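Side-chain contacts in SusD-like carbohydrate binding protein (Bacteroides vulgatus, PDB 3LEW), which probably binds carbohydrates at the outer membrane of the bacterium, as a member of the SusD family of nutrient-binding proteins: residues W219-A222 with K223-D227; V346-I349 with Y350-A354; E355-H359 with L360-D364; S386-D389 with L390-T393. One frame throughout, in Å; residues are numbered along the deposited sequence.

In the fold
From the N terminus, contact 1 comes first, on the opening turns of helix 219-232; contacts 2 and 3 follow on helix 346-359, and contact 4 on the start of helix 387-401. All four are local and lie in series, with none nested or crossing. Only contact 3 turns the chain, at the loop that joins helix 346-359 to helix 365-376. Contact 1 meets contact 2 through Asn-353, which binds Ser-226 and Asp-227, and meets contact 3 through the salt bridges Lys-223 to Asp-362 and Asp-227 to Lys-357. Gln-387 of contact 4 bonds to Ala-358 O of contact 3. Helix 346-359 thus links the other two helices.

Contact 1 of 4, residues W219-A222 with K223-D227; sequences WEKA and KTYSD
Two side-chain hydroxyls bend back onto carbonyls one turn earlier: Thr-224 OG1 donates to Glu-220 O at 3.0 Å, and Ser-226 OG to Ala-222 O at 2.6 Å. Each carbonyl also receives the helical N-H of the same residue, the N-H and the hydroxyl arriving from opposite faces of its plane. Ser-226 manages this with OG set between its backbone N and carbonyl carbon (chi1 57°); Asn-353 ND2 of helix 346-359 is a further partner of that hydroxyl. A valine in place of Thr-224 would probably leave Glu-220 O with the backbone N-H alone of this pair of donors. By van der Waals contact, Lys-221 CB lies 3.9 Å from Tyr-225 CE2. The polar ends of both residues, NZ and OH, converge on Glu-182 OE2. Charges are looser between Glu-220 and Lys-223, whose side chains run side by side with Glu-220 OE2 and Lys-223 NZ 4.6 Å apart; Lys-223 NZ makes its salt bridge to Asp-362 instead. Backbone bonds such as Lys-223 N to Trp-219 O (2.9 Å) complete the first turns of an alpha helix with hydroxyls folded onto its i-4 carbonyls.

Contact 2 of 4, residues V346-I349 with Y350-A354; sequences VAEI and YLINA
Tyr-350 meets Val-346 one turn back along the helix, its CE1 lying 3.7 Å from Val-346 CG1. Val-346 O sits at the edge of the same ring, in its plane, 3.5 Å from Tyr-350 CD1, while Tyr-350 N donates to that oxygen at 3.1 Å. CG of Tyr-350 stands anti to its own carbonyl carbon (chi1 -85°), which turns the ring back toward Val-346. The phenol OH bonds to Asn-234 O, so the far end of the ring is also held. Ile-349 contributes CD1, which comes within 4.1 Å of Ile-352 CD1, the two branched chains crossing at a slant; the side chain of Ile-349 also packs on Ser-226, Leu-229 and Leu-230 of helix 219-232. Ile-352 CD1 also lies against the carboxylate end of Glu-348, 3.5 Å from Glu-348 OE2, and its CG1 is 3.2 Å from Glu-348 O. The methyl thus borders a buried acid whose OE1 pairs with Arg-211 in a salt bridge. The backbone carries the i to i-4 bonds, among them Ile-352 N to Glu-348 O at 2.8 Å. Such i, i+3 and i, i+4 pairs are characteristic of a buried alpha helix packed among neighbouring helices, here 219-232, 365-376 and 387-401.

Contact 3 of 4, residues E355-H359 with L360-D364; sequences EAKAH and LNDPD
A Schellman motif ends helix 346-359, and the chain turns at once toward helix 365-376. Asp-362 N donates to Lys-357 O at 2.9 Å and Asn-361 N to Ala-358 O at 3.1 Å, the latter from well above the carbonyl plane; Asn-361 takes a positive phi of 57° to make the turn. Asp-362 OD1 accepts a capping bond, from above the carboxylate plane, from Asp-364 N (2.9 Å) in the turn that leads into helix 365-376. Lys-357 spans the turn with its side chain. Its CG is anti to the carbonyl carbon (chi1 -74°), and the extended chain runs alongside Asp-362, with Lys-357 CG 3.7 Å from Asp-362 OD2; OD2 itself is salt-bridged to Lys-223 of helix 219-232. At the end NZ forms a salt bridge with Asp-364 OD2 at 2.7 Å, met on the anti lone pair. Leu-360 lays CG 3.4 Å from Ala-356 O, while its side chain packs on Trp-219 and Lys-223. A methionine in place of Lys-357 would probably leave Asp-364 without this cation and Asp-227 without one of its partners. Since NZ also binds Asp-227 and Asn-353, and Asp-364 OD2 also pairs with Lys-368, the buried ammonium is held from several sides, and its surrounding carboxylates probably favour the charged form.

Contact 4 of 4, residues S386-D389 with L390-T393; sequences SQQD and LLET
Leu-390 comes first, its CB 3.4 Å from Ser-386 O, the carbonyl that also accepts Leu-390 N. Ser-386 is the N-cap of helix 387-401: its OG accepts from Asp-389 N at 3.0 Å, so its hydroxyl and its carbonyl both take N-H groups of the first turn. The side chain of Leu-390 leads off to Ala-358, Ala-365 and Leu-369 of the two preceding helices. Leu-391 follows, with CG 3.4 Å from Gln-387 O and CD1 near Gln-388 OE1, the side chains of Gln-388 and Leu-391 crossing at about a right angle. It packs against Glu-355, Ala-358 and His-359 of helix 346-359, beside the bond from Gln-387 NE2 to Ala-358 O. Glu-392 then makes the polar side-chain link. Gln-388 NE2 donates to Glu-392 OE2 at 3.1 Å, with an N-H...O angle of 168°; OE2 accepts on its anti lone pair and lies close to the amide plane of Gln-388, while the carboxylate itself is turned 66° from that plane. A bend at chi2 (57°) folds Gln-388 over toward Glu-392. Glu-392 is modelled in two conformers, so the bond is certain only for the one described and is doubtful as a permanent link. Thr-393 closes the stretch: OG1, anti to its carbonyl carbon, donates to Asp-389 O at 2.8 Å, while Thr-393 N reaches the same oxygen from the opposite face of its plane. In this conformer of Glu-392, Asp-389 OD1 and Glu-392 OE1 are 4.5 Å apart, a like-charge approach that the helix start and solvent would probably ease.

Contact 1 of 4, residues W219-A222 with K223-D227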
# COMPACT_ATOMS: atom_id res chain seq x y z
N TRP A 219 9.80 16.91 5.77
CA TRP A 219 9.63 17.36 4.39
C TRP A 219 10.97 17.54 3.68
O TRP A 219 11.11 17.14 2.53
CB TRP A 219 8.83 18.66 4.33
CG TRP A 219 7.60 18.69 5.18
CD1 TRP A 219 7.29 19.60 6.16
CD2 TRP A 219 6.49 17.78 5.12
NE1 TRP A 219 6.08 19.30 6.73
CE2 TRP A 219 5.56 18.20 6.11
CE3 TRP A 219 6.21 16.66 4.37
CZ2 TRP A 219 4.37 17.53 6.32
CZ3 TRP A 219 5.01 15.99 4.57
CH2 TRP A 219 4.12 16.43 5.57
N GLU A 220 11.94 18.17 4.35
CA GLU A 220 13.27 18.41 3.76
C GLU A 220 13.92 17.08 3.36
O GLU A 220 14.43 16.94 2.24
CB GLU A 220 14.15 19.16 4.73
CG GLU A 220 15.30 19.91 4.10
CD GLU A 220 14.80 21.17 3.36
OE1 GLU A 220 14.39 22.19 4.02
OE2 GLU A 220 14.81 21.09 2.13
N LYS A 221 13.86 16.09 4.25
CA LYS A 221 14.40 14.76 3.91
C LYS A 221 13.65 14.09 2.75
O LYS A 221 14.26 13.50 1.89
CB LYS A 221 14.40 13.88 5.14
CG LYS A 221 15.52 14.19 6.14
CD LYS A 221 15.61 13.11 7.23
CE LYS A 221 16.76 13.43 8.15
NZ LYS A 221 17.08 12.34 9.08
N ALA A 222 12.32 14.18 2.76
CA ALA A 222 11.49 13.56 1.72
C ALA A 222 11.84 14.16 0.37
O ALA A 222 11.96 13.45 -0.64
CB ALA A 222 9.98 13.75 2.02
N LYS A 223 12.00 15.47 0.35
CA LYS A 223 12.45 16.17 -0.88
C LYS A 223 13.85 15.71 -1.30
O LYS A 223 14.09 15.45 -2.50
CB LYS A 223 12.44 17.69 -0.64
CG LYS A 223 13.27 18.51 -1.68
CD LYS A 223 13.22 19.99 -1.45
CE LYS A 223 14.18 20.75 -2.37
NZ LYS A 223 14.01 22.24 -2.26
N THR A 224 14.76 15.63 -0.35
CA THR A 224 16.17 15.28 -0.65
C THR A 224 16.27 13.89 -1.25
O THR A 224 16.91 13.69 -2.31
CB THR A 224 17.05 15.36 0.60
OG1 THR A 224 17.13 16.72 1.01
CG2 THR A 224 18.47 14.81 0.32
N TYR A 225 15.61 12.92 -0.63
CA TYR A 225 15.73 11.56 -1.08
C TYR A 225 14.95 11.34 -2.39
O TYR A 225 15.41 10.60 -3.27
CB TYR A 225 15.33 10.59 0.01
CG TYR A 225 16.20 10.65 1.25
CD1 TYR A 225 17.58 10.50 1.16
CD2 TYR A 225 15.64 10.83 2.51
CE1 TYR A 225 18.38 10.56 2.30
CE2 TYR A 225 16.43 10.88 3.65
CZ TYR A 225 17.79 10.75 3.55
OH TYR A 225 18.63 10.81 4.67
N SER A 226 13.77 11.95 -2.54
CA SER A 226 13.01 11.77 -3.79
C SER A 226 13.68 12.51 -4.97
O SER A 226 13.64 12.01 -6.11
CB SER A 226 11.54 12.17 -3.60
OG SER A 226 11.41 13.51 -3.16
N ASP A 227 14.27 13.68 -4.72
CA ASP A 227 15.09 14.33 -5.74
C ASP A 227 16.22 13.39 -6.23
O ASP A 227 16.46 13.24 -7.43
CB ASP A 227 15.72 15.63 -5.19
CG ASP A 227 14.82 16.88 -5.32
OD1 ASP A 227 13.77 16.90 -6.03
OD2 ASP A 227 15.22 17.92 -4.74

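Contact 2 of 4, residues V346-I349 with Y350-A354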
# COMPACT_ATOMS: atom_id res chain seq x y z
N VAL A 346 7.62 4.62 -9.89
CA VAL A 346 8.18 5.97 -10.04
C VAL A 346 7.09 7.07 -9.91
O VAL A 346 7.36 8.13 -9.34
CB VAL A 346 8.96 6.14 -11.36
CG1 VAL A 346 9.65 7.59 -11.40
CG2 VAL A 346 10.04 5.02 -11.53
N ALA A 347 5.88 6.84 -10.40
CA ALA A 347 4.84 7.83 -10.25
C ALA A 347 4.63 8.26 -8.80
O ALA A 347 4.33 9.43 -8.55
CB ALA A 347 3.48 7.34 -10.86
N GLU A 348 4.68 7.33 -7.85
CA GLU A 348 4.57 7.68 -6.44
C GLU A 348 5.68 8.62 -6.01
O GLU A 348 5.46 9.49 -5.16
CB GLU A 348 4.58 6.40 -5.58
CG GLU A 348 4.44 6.69 -4.08
CD GLU A 348 4.80 5.53 -3.17
OE1 GLU A 348 5.03 4.40 -3.63
OE2 GLU A 348 4.91 5.78 -1.94
N ILE A 349 6.89 8.43 -6.55
CA ILE A 349 8.04 9.28 -6.20
C ILE A 349 7.82 10.69 -6.72
O ILE A 349 8.11 11.64 -6.00
CB ILE A 349 9.38 8.70 -6.69
CG1 ILE A 349 9.54 7.22 -6.28
CG2 ILE A 349 10.55 9.55 -6.21
CD1 ILE A 349 9.36 6.98 -4.72
N TYR A 350 7.26 10.84 -7.92
CA TYR A 350 6.90 12.19 -8.40
C TYR A 350 5.90 12.85 -7.44
O TYR A 350 6.01 14.01 -7.10
CB TYR A 350 6.22 12.14 -9.77
CG TYR A 350 7.13 12.11 -10.98
CD1 TYR A 350 7.70 10.93 -11.44
CD2 TYR A 350 7.37 13.26 -11.69
CE1 TYR A 350 8.49 10.89 -12.56
CE2 TYR A 350 8.19 13.24 -12.83
CZ TYR A 350 8.72 12.03 -13.28
OH TYR A 350 9.51 12.04 -14.45
N LEU A 351 4.93 12.07 -6.99
CA LEU A 351 3.90 12.60 -6.08
C LEU A 351 4.44 12.93 -4.68
O LEU A 351 4.07 13.94 -4.11
CB LEU A 351 2.75 11.60 -5.97
CG LEU A 351 1.85 11.56 -7.24
CD1 LEU A 351 1.06 10.24 -7.22
CD2 LEU A 351 0.87 12.76 -7.24
N ILE A 352 5.34 12.09 -4.14
CA ILE A 352 6.02 12.38 -2.87
C ILE A 352 6.87 13.67 -2.98
O ILE A 352 6.83 14.51 -2.09
CB ILE A 352 6.94 11.22 -2.41
CG1 ILE A 352 6.14 9.95 -2.02
CG2 ILE A 352 7.86 11.63 -1.21
CD1 ILE A 352 6.93 8.69 -1.93
N ASN A 353 7.65 13.76 -4.04
CA ASN A 353 8.45 14.95 -4.33
C ASN A 353 7.56 16.21 -4.38
O ASN A 353 7.86 17.23 -3.72
CB ASN A 353 9.24 14.72 -5.60
CG ASN A 353 10.30 15.75 -5.83
OD1 ASN A 353 10.13 16.62 -6.69
ND2 ASN A 353 11.45 15.66 -5.09
N ALA A 354 6.46 16.14 -5.14
CA ALA A 354 5.51 17.25 -5.19
C ALA A 354 4.96 17.64 -3.83
O ALA A 354 4.94 18.81 -3.47
CB ALA A 354 4.35 16.97 -6.18

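Contact 3 of 4, residues E355-H359 with L360-D364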
# COMPACT_ATOMS: atom_id res chain seq x y z
N GLU A 355 4.53 16.67 -3.05
CA GLU A 355 3.93 16.96 -1.75
C GLU A 355 4.93 17.54 -0.73
O GLU A 355 4.63 18.50 -0.02
CB GLU A 355 3.24 15.69 -1.19
CG GLU A 355 2.48 16.00 0.07
CD GLU A 355 1.64 14.82 0.61
OE1 GLU A 355 1.36 13.86 -0.15
OE2 GLU A 355 1.21 14.95 1.81
N ALA A 356 6.14 16.96 -0.68
CA ALA A 356 7.16 17.48 0.20
C ALA A 356 7.47 18.93 -0.18
O ALA A 356 7.54 19.82 0.67
CB ALA A 356 8.41 16.62 0.10
N LYS A 357 7.62 19.17 -1.47
CA LYS A 357 7.87 20.54 -1.93
C LYS A 357 6.72 21.55 -1.60
O LYS A 357 6.98 22.71 -1.28
CB LYS A 357 8.23 20.54 -3.42
CG LYS A 357 9.64 20.00 -3.66
CD LYS A 357 9.94 19.77 -5.13
CE LYS A 357 11.43 19.39 -5.31
NZ LYS A 357 11.69 18.96 -6.75
N ALA A 358 5.48 21.09 -1.66
CA ALA A 358 4.30 21.93 -1.31
C ALA A 358 4.39 22.35 0.15
O ALA A 358 4.23 23.52 0.47
CB ALA A 358 2.99 21.20 -1.59
N HIS A 359 4.75 21.43 1.03
CA HIS A 359 4.96 21.74 2.45
C HIS A 359 6.12 22.68 2.70
O HIS A 359 6.09 23.46 3.65
CB HIS A 359 5.15 20.47 3.29
CG HIS A 359 3.86 19.79 3.62
ND1 HIS A 359 2.98 20.31 4.54
CD2 HIS A 359 3.27 18.69 3.11
CE1 HIS A 359 1.92 19.53 4.61
NE2 HIS A 359 2.06 18.55 3.74
N LEU A 360 7.14 22.62 1.85
CA LEU A 360 8.31 23.48 1.94
C LEU A 360 8.14 24.83 1.21
O LEU A 360 9.05 25.66 1.21
CB LEU A 360 9.52 22.75 1.36
CG LEU A 360 10.01 21.54 2.17
CD1 LEU A 360 11.09 20.81 1.38
CD2 LEU A 360 10.57 22.00 3.51
N ASN A 361 6.99 25.02 0.57
CA ASN A 361 6.75 26.17 -0.30
C ASN A 361 7.74 26.36 -1.43
O ASN A 361 8.07 27.48 -1.82
CB ASN A 361 6.55 27.41 0.54
CG ASN A 361 5.09 27.66 0.74
OD1 ASN A 361 4.53 27.26 1.77
ND2 ASN A 361 4.43 28.24 -0.28
N ASP A 362 8.18 25.22 -1.94
CA ASP A 362 9.09 25.15 -3.10
C ASP A 362 8.24 25.16 -4.38
O ASP A 362 7.46 24.23 -4.62
CB ASP A 362 9.92 23.88 -2.98
CG ASP A 362 10.93 23.70 -4.11
OD1 ASP A 362 10.73 24.29 -5.19
OD2 ASP A 362 11.86 22.89 -3.94
N PRO A 363 8.39 26.19 -5.20
CA PRO A 363 7.58 26.30 -6.44
C PRO A 363 7.65 25.13 -7.39
O PRO A 363 6.73 24.95 -8.22
CB PRO A 363 8.15 27.55 -7.13
CG PRO A 363 8.89 28.27 -6.10
CD PRO A 363 9.36 27.29 -5.09
N ASP A 364 8.71 24.31 -7.29
CA ASP A 364 8.86 23.16 -8.19
C ASP A 364 7.80 22.06 -7.97
O ASP A 364 7.63 21.21 -8.83
CB ASP A 364 10.28 22.57 -8.11
CG ASP A 364 10.57 21.59 -9.24
OD1 ASP A 364 10.49 22.02 -10.42
OD2 ASP A 364 10.87 20.39 -8.95

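Contact 4 of 4, residues S386-D389 with L390-T393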
# COMPACT_ATOMS: atom_id res chain seq x y z
N SER A 386 -3.14 28.15 -3.31
CA SER A 386 -2.63 28.22 -1.94
C SER A 386 -1.93 26.89 -1.63
O SER A 386 -2.20 25.87 -2.31
CB SER A 386 -3.77 28.42 -0.95
OG SER A 386 -4.63 27.29 -0.93
N GLN A 387 -1.04 26.91 -0.64
CA GLN A 387 -0.36 25.69 -0.20
C GLN A 387 -1.43 24.64 0.12
O GLN A 387 -1.30 23.48 -0.32
CB GLN A 387 0.54 25.98 1.02
CG GLN A 387 1.25 24.75 1.57
CD GLN A 387 1.89 24.98 2.95
OE1 GLN A 387 1.19 25.22 3.94
NE2 GLN A 387 3.21 24.94 3.02
N GLN A 388 -2.50 25.02 0.83
CA GLN A 388 -3.53 24.04 1.19
C GLN A 388 -4.24 23.45 -0.05
O GLN A 388 -4.47 22.24 -0.09
CB GLN A 388 -4.57 24.60 2.17
CG GLN A 388 -5.55 23.55 2.73
CD GLN A 388 -4.88 22.36 3.47
OE1 GLN A 388 -3.80 22.49 4.10
NE2 GLN A 388 -5.51 21.17 3.39
N ASP A 389 -4.61 24.29 -1.01
CA ASP A 389 -5.28 23.82 -2.24
C ASP A 389 -4.33 22.98 -3.11
O ASP A 389 -4.78 22.04 -3.76
CB ASP A 389 -5.85 24.97 -3.07
CG ASP A 389 -7.13 25.57 -2.46
OD1 ASP A 389 -7.73 24.95 -1.55
OD2 ASP A 389 -7.49 26.68 -2.90
N LEU A 390 -3.05 23.33 -3.13
CA LEU A 390 -2.04 22.52 -3.85
C LEU A 390 -1.91 21.17 -3.20
O LEU A 390 -1.95 20.15 -3.90
CB LEU A 390 -0.67 23.21 -3.87
CG LEU A 390 0.41 22.43 -4.63
CD1 LEU A 390 0.01 22.12 -6.09
CD2 LEU A 390 1.73 23.23 -4.52
N LEU A 391 -1.80 21.12 -1.87
CA LEU A 391 -1.83 19.83 -1.19
C LEU A 391 -3.06 19.01 -1.52
O LEU A 391 -2.96 17.81 -1.81
CB LEU A 391 -1.69 20.01 0.33
CG LEU A 391 -0.34 20.45 0.81
CD1 LEU A 391 -0.43 20.87 2.30
CD2 LEU A 391 0.68 19.32 0.59
N GLU A 392 -4.25 19.62 -1.51
CA GLU A 392 -5.45 18.83 -1.82
C GLU A 392 -5.44 18.32 -3.27
O GLU A 392 -5.92 17.22 -3.52
CB GLU A 392 -6.72 19.60 -1.49
CG GLU A 392 -6.89 19.74 0.01
CD GLU A 392 -8.04 20.63 0.42
OE1 GLU A 392 -9.02 20.76 -0.36
OE2 GLU A 392 -7.95 21.17 1.55
N THR A 393 -4.87 19.08 -4.17
CA THR A 393 -4.76 18.69 -5.59
C THR A 393 -3.79 17.52 -5.75
O THR A 393 -4.03 16.58 -6.53
CB THR A 393 -4.36 19.92 -6.46
OG1 THR A 393 -5.33 20.96 -6.26
CG2 THR A 393 -4.33 19.55 -7.93